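Local coordinates for protein aerobactin synthase IucC (Klebsiella pneumoniae, PDB 6CN7) that probably catalyses the ATP-dependent attachment of a second N-acetyl-N-hydroxylysine to citryl-N-acetyl-N-hydroxylysine, the step that completes the siderophore aerobactin, at residues E96-Q99 with D100-T104; E396-L399 with T400-R404; P524-S527 with A528-L532; A128-L131 with Q132-S136. The protein carries 5 engineered substitutions. All coordinates share one frame; numbering follows the deposited sequence.

Contact 1: residues E96-Q99 with D100-T104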
loop_
_atom_site.group_PDB
_atom_site.type_symbol
_atom_site.label_atom_id
_atom_site.label_comp_id
_atom_site.label_asym_id
_atom_site.label_seq_id
_atom_site.Cartn_x
_atom_site.Cartn_y
_atom_site.Cartn_z
ATOM N N GLU A 96 4.060 -11.155 -12.802
ATOM C CA GLU A 96 4.027 -11.521 -11.389
ATOM C C GLU A 96 5.346 -12.149 -10.960
ATOM O O GLU A 96 5.899 -11.806 -9.909
ATOM C CB GLU A 96 2.867 -12.480 -11.124
ATOM C CG GLU A 96 1.491 -11.855 -11.261
ATOM C CD GLU A 96 0.375 -12.847 -10.995
ATOM O OE1 GLU A 96 0.680 -13.998 -10.616
ATOM O OE2 GLU A 96 -0.805 -12.475 -11.166
ATOM N N HIS A 97 5.864 -13.081 -11.763
ATOM C CA HIS A 97 7.100 -13.765 -11.406
ATOM C C HIS A 97 8.309 -12.854 -11.558
ATOM O O HIS A 97 9.321 -13.054 -10.876
ATOM C CB HIS A 97 7.265 -15.021 -12.259
ATOM C CG HIS A 97 6.315 -16.121 -11.897
ATOM N ND1 HIS A 97 5.884 -17.064 -12.803
ATOM C CD2 HIS A 97 5.714 -16.427 -10.723
ATOM C CE1 HIS A 97 5.058 -17.904 -12.204
ATOM N NE2 HIS A 97 4.938 -17.539 -10.941
ATOM N N MET A 98 8.229 -11.856 -12.438
ATOM C CA MET A 98 9.291 -10.859 -12.524
ATOM C C MET A 98 9.462 -10.139 -11.196
ATOM O O MET A 98 10.578 -10.013 -10.681
ATOM C CB MET A 98 8.981 -9.858 -13.636
ATOM C CG MET A 98 9.246 -10.377 -15.025
ATOM S SD MET A 98 10.987 -10.717 -15.324
ATOM C CE MET A 98 10.849 -11.438 -16.958
ATOM N N GLN A 99 8.358 -9.650 -10.628
ATOM C CA GLN A 99 8.434 -8.965 -9.343
ATOM C C GLN A 99 8.954 -9.897 -8.259
ATOM O O GLN A 99 9.817 -9.511 -7.462
ATOM C CB GLN A 99 7.062 -8.401 -8.975
ATOM C CG GLN A 99 6.644 -7.227 -9.846
ATOM C CD GLN A 99 5.254 -6.718 -9.525
ATOM O OE1 GLN A 99 4.473 -7.390 -8.850
ATOM N NE2 GLN A 99 4.939 -5.520 -10.004
ATOM N N ASP A 100 8.447 -11.132 -8.215
ATOM C CA ASP A 100 9.002 -12.120 -7.296
ATOM C C ASP A 100 10.471 -12.382 -7.601
ATOM O O ASP A 100 11.282 -12.558 -6.686
ATOM C CB ASP A 100 8.206 -13.421 -7.367
ATOM C CG ASP A 100 6.778 -13.262 -6.883
ATOM O OD1 ASP A 100 6.508 -12.309 -6.122
ATOM O OD2 ASP A 100 5.925 -14.093 -7.260
ATOM N N LEU A 101 10.831 -12.411 -8.886
ATOM C CA LEU A 101 12.223 -12.631 -9.266
ATOM C C LEU A 101 13.107 -11.491 -8.781
ATOM O O LEU A 101 14.170 -11.722 -8.193
ATOM C CB LEU A 101 12.333 -12.793 -10.784
ATOM C CG LEU A 101 13.728 -13.021 -11.382
ATOM C CD1 LEU A 101 13.598 -13.779 -12.691
ATOM C CD2 LEU A 101 14.492 -11.719 -11.627
ATOM N N TYR A 102 12.691 -10.249 -9.029
ATOM C CA TYR A 102 13.520 -9.113 -8.647
ATOM C C TYR A 102 13.496 -8.889 -7.142
ATOM O O TYR A 102 14.486 -8.416 -6.572
ATOM C CB TYR A 102 13.075 -7.857 -9.396
ATOM C CG TYR A 102 13.518 -7.848 -10.843
ATOM C CD1 TYR A 102 14.858 -7.695 -11.172
ATOM C CD2 TYR A 102 12.604 -7.998 -11.881
ATOM C CE1 TYR A 102 15.279 -7.690 -12.488
ATOM C CE2 TYR A 102 13.017 -7.993 -13.205
ATOM C CZ TYR A 102 14.356 -7.838 -13.499
ATOM O OH TYR A 102 14.779 -7.832 -14.810
ATOM N N ALA A 103 12.389 -9.228 -6.480
ATOM C CA ALA A 103 12.386 -9.219 -5.022
ATOM C C ALA A 103 13.417 -10.191 -4.462
ATOM O O ALA A 103 14.028 -9.920 -3.423
ATOM C CB ALA A 103 10.994 -9.562 -4.490
ATOM N N THR A 104 13.626 -11.324 -5.139
ATOM C CA THR A 104 14.610 -12.298 -4.674
ATOM C C THR A 104 16.030 -11.793 -4.896
ATOM O O THR A 104 16.888 -11.934 -4.016
ATOM C CB THR A 104 14.400 -13.641 -5.379
ATOM O OG1 THR A 104 13.077 -14.123 -5.111
ATOM C CG2 THR A 104 15.414 -14.676 -4.893
#
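The ring of Tyr-102 meets Met-98 one helical turn back and Leu-101 next to it in the chain. One face is covered by Leu-101, whose CD2 stands 3.9 Å above the ring plane over its centre. Toward Met-98 the approach is oblique: SD comes to 4.0 Å from CE2 of Tyr-102. Seen from the ring centroid the sulfur lies 63° off the normal, a Met-aromatic contact that uses neither a clean face nor a clean edge. Both side chains run the same way, side by side. The methionine chain bends at chi2 (-65°), which brings its sulfur alongside the ring. A ring and a carboxylate meet more loosely: OD2 of Asp-100 is near the plane of the His-97 imidazole, at its edge, 4.2 Å from CD2, with the two planes turned 47° apart.

Met-98 with Tyr-102 is an i to i+4 pair and His-97 with Asp-100 an i to i+3 pair on one alpha-helix, residues 91-114, whose backbone bonds include Asp-100 N to Glu-96 O and Tyr-102 N to Met-98 O. Met-98 packs onto the helix 76-87, while Tyr-102 also reaches Ala-240 of the second subunit, placing this face of the helix at the dimer contact. OD2 of Asp-100 is hydrogen-bonded to Thr-551, and Glu-96 pairs with Arg-148. Thr-104 OG1 donates to Asp-100 O (2.9 Å), an oxygen that Thr-104 N approaches from the opposite face of the carbonyl plane.

Contact 2: residues E396-L399 with T400-R404; sequences ETWL and TQLFR
Thr-400 turns back on Glu-396 and gives the Glu-396 carbonyl oxygen two donors. Thr-400 N reaches Glu-396 O at 3.0 Å, and Thr-400 OG1 donates to that same Glu-396 O, also at 3.0 Å. The two come from opposite faces of the carbonyl plane, the hydroxyl tilted 35° from it. With OG1 beside its own backbone N and opposite the carbonyl carbon (chi1 -64°), the hydroxyl faces back along the helix, and its donor is spent on the main chain. The next carbonyls in line accept backbone N-H groups from four residues on: Thr-397 O from Gln-401, Trp-398 O from Leu-402, and Leu-399 O from Phe-403 at 2.9 Å. That last oxygen also sits over a face of the Phe-403 ring, 3.3 Å above its plane and offset toward the rim.

Other polar ends are satisfied beyond the turn. The Trp-398 indole NE1 donates to Gly-435 O, the Glu-396 carboxylate forms a salt bridge with Arg-507, and Thr-397 OG1 is bonded to Asp-394. Trp-398 CZ3 meets Leu-402 CD2 at 3.8 Å, obliquely, while the indole also packs on helix 383-391. Leu-399 CB touches Phe-403 CE2 at 4.1 Å, and the Phe-403 ring meets Phe-508 of helix 505-521 edge-to-face. This is the first part of helix 395-417, with a threonine hydroxyl folded back onto the i-4 carbonyl, a common pairing in helices.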
loop_
_atom_site.group_PDB
_atom_site.type_symbol
_atom_site.label_atom_id
_atom_site.label_comp_id
_atom_site.label_asym_id
_atom_site.label_seq_id
_atom_site.Cartn_x
_atom_site.Cartn_y
_atom_site.Cartn_z
ATOM N N GLU A 396 31.089 -38.542 11.245
ATOM C CA GLU A 396 30.092 -39.608 11.290
ATOM C C GLU A 396 29.333 -39.611 12.613
ATOM O O GLU A 396 28.104 -39.746 12.630
ATOM C CB GLU A 396 30.760 -40.960 11.046
ATOM C CG GLU A 396 31.235 -41.153 9.613
ATOM C CD GLU A 396 31.677 -42.573 9.326
ATOM O OE1 GLU A 396 31.840 -43.354 10.288
ATOM O OE2 GLU A 396 31.854 -42.912 8.136
ATOM N N THR A 397 30.042 -39.463 13.734
ATOM C CA THR A 397 29.365 -39.436 15.030
ATOM C C THR A 397 28.489 -38.201 15.175
ATOM O O THR A 397 27.439 -38.258 15.826
ATOM C CB THR A 397 30.386 -39.490 16.168
ATOM O OG1 THR A 397 31.148 -40.700 16.074
ATOM C CG2 THR A 397 29.695 -39.436 17.529
ATOM N N TRP A 398 28.910 -37.078 14.596
ATOM C CA TRP A 398 28.111 -35.860 14.657
ATOM C C TRP A 398 26.804 -36.033 13.890
ATOM O O TRP A 398 25.723 -35.710 14.398
ATOM C CB TRP A 398 28.922 -34.689 14.100
ATOM C CG TRP A 398 28.358 -33.334 14.382
ATOM C CD1 TRP A 398 28.765 -32.461 15.347
ATOM C CD2 TRP A 398 27.292 -32.686 13.679
ATOM N NE1 TRP A 398 28.017 -31.310 15.292
ATOM C CE2 TRP A 398 27.104 -31.424 14.276
ATOM C CE3 TRP A 398 26.477 -33.051 12.604
ATOM C CZ2 TRP A 398 26.134 -30.527 13.837
ATOM C CZ3 TRP A 398 25.515 -32.159 12.168
ATOM C CH2 TRP A 398 25.352 -30.913 12.784
ATOM N N LEU A 399 26.887 -36.555 12.662
ATOM C CA LEU A 399 25.683 -36.805 11.875
ATOM C C LEU A 399 24.745 -37.772 12.587
ATOM O O LEU A 399 23.525 -37.568 12.600
ATOM C CB LEU A 399 26.060 -37.348 10.496
ATOM C CG LEU A 399 26.366 -36.311 9.414
ATOM C CD1 LEU A 399 27.572 -35.473 9.777
ATOM C CD2 LEU A 399 26.592 -37.000 8.080
ATOM N N THR A 400 25.292 -38.842 13.169
ATOM C CA THR A 400 24.455 -39.792 13.895
ATOM C C THR A 400 23.674 -39.091 14.999
ATOM O O THR A 400 22.475 -39.337 15.178
ATOM C CB THR A 400 25.316 -40.917 14.476
ATOM O OG1 THR A 400 25.918 -41.661 13.411
ATOM C CG2 THR A 400 24.475 -41.866 15.338
ATOM N N GLN A 401 24.340 -38.211 15.751
ATOM C CA GLN A 401 23.650 -37.441 16.781
ATOM C C GLN A 401 22.527 -36.605 16.178
ATOM O O GLN A 401 21.418 -36.553 16.722
ATOM C CB GLN A 401 24.652 -36.552 17.518
ATOM C CG GLN A 401 24.062 -35.749 18.669
ATOM C CD GLN A 401 23.607 -36.623 19.814
ATOM O OE1 GLN A 401 23.890 -37.822 19.852
ATOM N NE2 GLN A 401 22.895 -36.026 20.762
ATOM N N LEU A 402 22.795 -35.942 15.049
ATOM C CA LEU A 402 21.766 -35.140 14.395
ATOM C C LEU A 402 20.562 -35.992 14.013
ATOM O O LEU A 402 19.412 -35.568 14.183
ATOM C CB LEU A 402 22.345 -34.455 13.155
ATOM C CG LEU A 402 21.369 -33.643 12.295
ATOM C CD1 LEU A 402 20.859 -32.424 13.050
ATOM C CD2 LEU A 402 22.031 -33.230 10.993
ATOM N N PHE A 403 20.805 -37.196 13.491
ATOM C CA PHE A 403 19.704 -38.041 13.041
ATOM C C PHE A 403 18.884 -38.560 14.216
ATOM O O PHE A 403 17.656 -38.674 14.119
ATOM C CB PHE A 403 20.248 -39.204 12.211
ATOM C CG PHE A 403 20.921 -38.781 10.930
ATOM C CD1 PHE A 403 20.531 -37.629 10.264
ATOM C CD2 PHE A 403 21.945 -39.539 10.392
ATOM C CE1 PHE A 403 21.149 -37.246 9.090
ATOM C CE2 PHE A 403 22.567 -39.160 9.217
ATOM C CZ PHE A 403 22.167 -38.013 8.565
ATOM N N ARG A 404 19.540 -38.883 15.332
ATOM C CA ARG A 404 18.804 -39.331 16.511
ATOM C C ARG A 404 17.993 -38.197 17.122
ATOM O O ARG A 404 16.948 -38.441 17.738
ATOM C CB ARG A 404 19.772 -39.908 17.543
ATOM C CG ARG A 404 20.614 -41.072 17.037
ATOM C CD ARG A 404 21.735 -41.395 18.014
ATOM N NE ARG A 404 21.215 -41.955 19.255
ATOM C CZ ARG A 404 21.870 -41.975 20.410
ATOM N NH1 ARG A 404 23.087 -41.453 20.509
ATOM N NH2 ARG A 404 21.298 -42.516 21.476
#

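Contact 3: residues P524-S527 with A528-L532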
loop_
_atom_site.group_PDB
_atom_site.type_symbol
_atom_site.label_atom_id
_atom_site.label_comp_id
_atom_site.label_asym_id
_atom_site.label_seq_id
_atom_site.Cartn_x
_atom_site.Cartn_y
_atom_site.Cartn_z
ATOM N N PRO A 524 10.294 -53.924 18.509
ATOM C CA PRO A 524 9.768 -55.049 17.720
ATOM C C PRO A 524 8.256 -55.168 17.767
ATOM O O PRO A 524 7.669 -55.768 16.858
ATOM C CB PRO A 524 10.451 -56.269 18.352
ATOM C CG PRO A 524 10.746 -55.852 19.750
ATOM C CD PRO A 524 11.045 -54.378 19.692
ATOM N N GLN A 525 7.607 -54.617 18.794
ATOM C CA GLN A 525 6.152 -54.646 18.868
ATOM C C GLN A 525 5.492 -53.762 17.816
ATOM O O GLN A 525 4.263 -53.790 17.694
ATOM C CB GLN A 525 5.686 -54.229 20.269
ATOM C CG GLN A 525 5.803 -52.733 20.588
ATOM C CD GLN A 525 7.226 -52.293 20.863
ATOM O OE1 GLN A 525 8.144 -53.113 20.924
ATOM N NE2 GLN A 525 7.415 -50.992 21.035
ATOM N N MET A 526 6.269 -52.978 17.069
ATOM C CA MET A 526 5.749 -52.135 15.999
ATOM C C MET A 526 6.134 -52.659 14.621
ATOM O O MET A 526 6.091 -51.906 13.642
ATOM C CB MET A 526 6.248 -50.701 16.161
ATOM C CG MET A 526 5.904 -50.059 17.483
ATOM S SD MET A 526 6.704 -48.452 17.638
ATOM C CE MET A 526 6.270 -48.063 19.314
ATOM N N SER A 527 6.523 -53.934 14.532
ATOM C CA SER A 527 6.925 -54.510 13.254
ATOM C C SER A 527 5.936 -54.160 12.147
ATOM O O SER A 527 6.338 -53.816 11.029
ATOM C CB SER A 527 7.057 -56.027 13.396
ATOM O OG SER A 527 7.355 -56.635 12.152
ATOM N N ALA A 528 4.636 -54.230 12.443
ATOM C CA ALA A 528 3.630 -53.959 11.422
ATOM C C ALA A 528 3.552 -52.473 11.095
ATOM O O ALA A 528 3.450 -52.096 9.922
ATOM C CB ALA A 528 2.268 -54.479 11.879
ATOM N N ARG A 529 3.593 -51.613 12.116
ATOM C CA ARG A 529 3.550 -50.175 11.872
ATOM C C ARG A 529 4.674 -49.740 10.941
ATOM O O ARG A 529 4.482 -48.861 10.091
ATOM C CB ARG A 529 3.632 -49.412 13.196
ATOM C CG ARG A 529 2.451 -49.634 14.129
ATOM C CD ARG A 529 1.191 -48.952 13.612
ATOM N NE ARG A 529 0.041 -49.195 14.481
ATOM C CZ ARG A 529 -0.260 -48.469 15.553
ATOM N NH1 ARG A 529 0.503 -47.442 15.908
ATOM N NH2 ARG A 529 -1.331 -48.771 16.275
ATOM N N PHE A 530 5.856 -50.343 11.082
ATOM C CA PHE A 530 6.986 -49.954 10.245
ATOM C C PHE A 530 6.787 -50.407 8.804
ATOM O O PHE A 530 7.167 -49.695 7.867
ATOM C CB PHE A 530 8.284 -50.525 10.822
ATOM C CG PHE A 530 8.646 -49.967 12.171
ATOM C CD1 PHE A 530 8.399 -48.639 12.476
ATOM C CD2 PHE A 530 9.232 -50.770 13.135
ATOM C CE1 PHE A 530 8.731 -48.121 13.713
ATOM C CE2 PHE A 530 9.565 -50.256 14.377
ATOM C CZ PHE A 530 9.313 -48.929 14.664
ATOM N N ALA A 531 6.196 -51.587 8.603
ATOM C CA ALA A 531 5.832 -52.000 7.252
ATOM C C ALA A 531 4.825 -51.032 6.646
ATOM O O ALA A 531 4.858 -50.755 5.441
ATOM C CB ALA A 531 5.268 -53.420 7.267
ATOM N N LEU A 532 3.923 -50.502 7.472
ATOM C CA LEU A 532 2.918 -49.563 6.988
ATOM C C LEU A 532 3.532 -48.215 6.635
ATOM O O LEU A 532 3.015 -47.515 5.756
ATOM C CB LEU A 532 1.826 -49.397 8.045
ATOM C CG LEU A 532 0.612 -48.544 7.676
ATOM C CD1 LEU A 532 -0.187 -49.187 6.554
ATOM C CD2 LEU A 532 -0.259 -48.332 8.902
#
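Aromatic contacts join Met-526 to Phe-530, four residues apart. The methionine CB stands over one face of the ring, offset toward the rim, a CH-pi contact with CB 4.1 Å from the Phe-530 centroid and 24° off the normal. Farther along the same side chain, SD of Met-526 is 4.0 Å from CZ of Phe-530; seen from the centroid it lies 48° off the normal, so this Met-aromatic contact is oblique. Beyond CG the methionine is extended (chi2 173°), and this carries the sulfur past the ring toward CZ while CB keeps its place over the face. The same ring also meets Tyr-519.

Among the hydrogen bonds, Met-526 O accepts from Phe-530 N at 3.0 Å, almost in line with the carbonyl, and lies over a face of the Phe-530 ring as well. One step on, Ala-531 N reaches Ser-527 O at 3.3 Å, a longer bond. Before the helix, Ser-527 N donates to Pro-524 O at 3.2 Å, closing the short 3-10 turn that leads in.

Arg-529 touches Met-526 through its CB, and its guanidinium leads away to a salt bridge with Glu-458, hydrogen bonds to the carbonyls of Cys-415 and Arg-416, and a cation-pi contact with Phe-456. Met-526 packs on His-412 and Arg-416 and Phe-530 on Cys-415, all of helix 395-417. Met-526 occupies the N-cap position, so the whole is a helix start: a 3-10 turn running into the short helix 527-532, with the N-cap side chain laid against the aromatic ring four residues on.

Contact 4: residues A128-L131 with Q132-S136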
loop_
_atom_site.group_PDB
_atom_site.type_symbol
_atom_site.label_atom_id
_atom_site.label_comp_id
_atom_site.label_asym_id
_atom_site.label_seq_id
_atom_site.Cartn_x
_atom_site.Cartn_y
_atom_site.Cartn_z
ATOM N N ALA A 128 21.715 -15.542 17.620
ATOM C CA ALA A 128 20.826 -16.506 16.978
ATOM C C ALA A 128 19.820 -15.818 16.064
ATOM O O ALA A 128 19.539 -16.300 14.961
ATOM C CB ALA A 128 20.103 -17.335 18.040
ATOM N N ASP A 129 19.275 -14.679 16.500
ATOM C CA ASP A 129 18.260 -13.993 15.706
ATOM C C ASP A 129 18.852 -13.359 14.454
ATOM O O ASP A 129 18.179 -13.289 13.420
ATOM C CB ASP A 129 17.560 -12.931 16.554
ATOM C CG ASP A 129 16.789 -13.530 17.717
ATOM O OD1 ASP A 129 16.312 -14.678 17.589
ATOM O OD2 ASP A 129 16.661 -12.854 18.760
ATOM N N ARG A 130 20.098 -12.886 14.523
ATOM C CA ARG A 130 20.722 -12.313 13.338
ATOM C C ARG A 130 21.089 -13.400 12.336
ATOM O O ARG A 130 20.943 -13.209 11.122
ATOM C CB ARG A 130 21.954 -11.499 13.735
ATOM C CG ARG A 130 22.733 -10.923 12.557
ATOM C CD ARG A 130 21.862 -10.133 11.600
ATOM N NE ARG A 130 21.124 -9.066 12.272
ATOM C CZ ARG A 130 21.538 -7.808 12.380
ATOM N NH1 ARG A 130 20.786 -6.920 13.016
ATOM N NH2 ARG A 130 22.697 -7.428 11.854
ATOM N N LEU A 131 21.571 -14.547 12.821
ATOM C CA LEU A 131 21.900 -15.646 11.920
ATOM C C LEU A 131 20.665 -16.117 11.164
ATOM O O LEU A 131 20.721 -16.350 9.950
ATOM C CB LEU A 131 22.526 -16.799 12.705
ATOM C CG LEU A 131 22.847 -18.072 11.911
ATOM C CD1 LEU A 131 23.776 -17.777 10.743
ATOM C CD2 LEU A 131 23.458 -19.126 12.825
ATOM N N GLN A 132 19.555 -16.224 11.841
ATOM C CA GLN A 132 18.350 -16.601 11.205
ATOM C C GLN A 132 17.979 -15.632 10.124
ATOM O O GLN A 132 17.538 -16.032 9.117
ATOM C CB GLN A 132 17.215 -16.794 12.177
ATOM C CG GLN A 132 15.891 -16.994 11.509
ATOM C CD GLN A 132 14.759 -17.439 12.368
ATOM O OE1 GLN A 132 13.697 -17.668 11.892
ATOM N NE2 GLN A 132 14.992 -17.584 13.615
ATOM N N CYS A 133 18.173 -14.360 10.342
ATOM C CA CYS A 133 17.896 -13.354 9.323
ATOM C C CYS A 133 18.757 -13.552 8.080
ATOM O O CYS A 133 18.302 -13.286 6.964
ATOM C CB CYS A 133 18.122 -11.950 9.891
ATOM S SG CYS A 133 16.830 -11.367 11.015
ATOM N N LEU A 134 19.994 -14.017 8.247
ATOM C CA LEU A 134 20.942 -14.108 7.146
ATOM C C LEU A 134 20.846 -15.421 6.379
ATOM O O LEU A 134 21.657 -15.654 5.475
ATOM C CB LEU A 134 22.369 -13.918 7.670
ATOM C CG LEU A 134 22.651 -12.573 8.348
ATOM C CD1 LEU A 134 24.079 -12.541 8.853
ATOM C CD2 LEU A 134 22.392 -11.410 7.401
ATOM N N LEU A 135 19.879 -16.274 6.705
ATOM C CA LEU A 135 19.715 -17.516 5.968
ATOM C C LEU A 135 19.241 -17.234 4.546
ATOM O O LEU A 135 18.540 -16.254 4.280
ATOM C CB LEU A 135 18.727 -18.435 6.685
ATOM C CG LEU A 135 19.176 -18.964 8.051
ATOM C CD1 LEU A 135 18.051 -19.745 8.702
ATOM C CD2 LEU A 135 20.420 -19.830 7.927
ATOM N N SER A 136 19.628 -18.119 3.623
ATOM C CA SER A 136 19.347 -17.905 2.207
ATOM C C SER A 136 17.862 -18.002 1.882
ATOM O O SER A 136 17.436 -17.491 0.842
ATOM C CB SER A 136 20.113 -18.919 1.358
ATOM O OG SER A 136 21.506 -18.828 1.592
#
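Arg-130 and Leu-134 meet where the backbone leaves its alpha-helical course: Gln-132 N and Cys-133 N still bond to the carbonyls four residues back, whereas Leu-134 N holds Leu-131 O at 3.0 Å and reaches Arg-130 O only weakly. The change marks the C-terminal end of the short helix 128-133, with a 3-10-like i to i+3 bond in its last turn; its donor stands 66° out of the Leu-131 carbonyl plane, so the bond does not follow a lone pair.

The arginine CG is anti to the backbone N and the chain then bends at chi2 (52°), which places its CD 4.1 Å from Leu-134 CG, the two side chains crossing at a slant. Leu-134 CG is also 3.3 Å from Arg-130 O, so this leucine lies against the carbonyl as well as Arg-130 CD. Leu-135 takes the neighbouring carbonyl, with its CG 3.6 Å from Leu-131 O, and packs on Leu-369 of strand 366-369. Gln-132 OE1 has a weak hydrogen bond to Gln-258, and Cys-133 touches Leu-255 of strand 252-256. Of the cysteine side-chain atoms, CB comes nearest to the preceding turn, 3.3 Å from Arg-130 O, with SG 3.4 Å from Asp-129 O.

Overall arrangement
The four contacts lie on or at the ends of four different helices, and none touches another. Contact 4 is the most central, about 13 Å from the chain's centre; contact 1 lies 22 Å from it between centres, with nearest atoms about 7 Å apart. Lys-145 has partners in both, its backbone N bonding weakly to Thr-104 OG1 and its NZ to Ser-136 O. Contacts 2 and 3 both belong to the FhuF-like region, centres 24 Å apart, and helix 395-417, which carries contact 2, receives side chains of contact 3. A bound MES molecule, probably from the crystallisation liquor and so only a hint of a pocket, lies about 6 Å from the Ala-128 side chain of contact 4; contact 1 alone touches the second subunit.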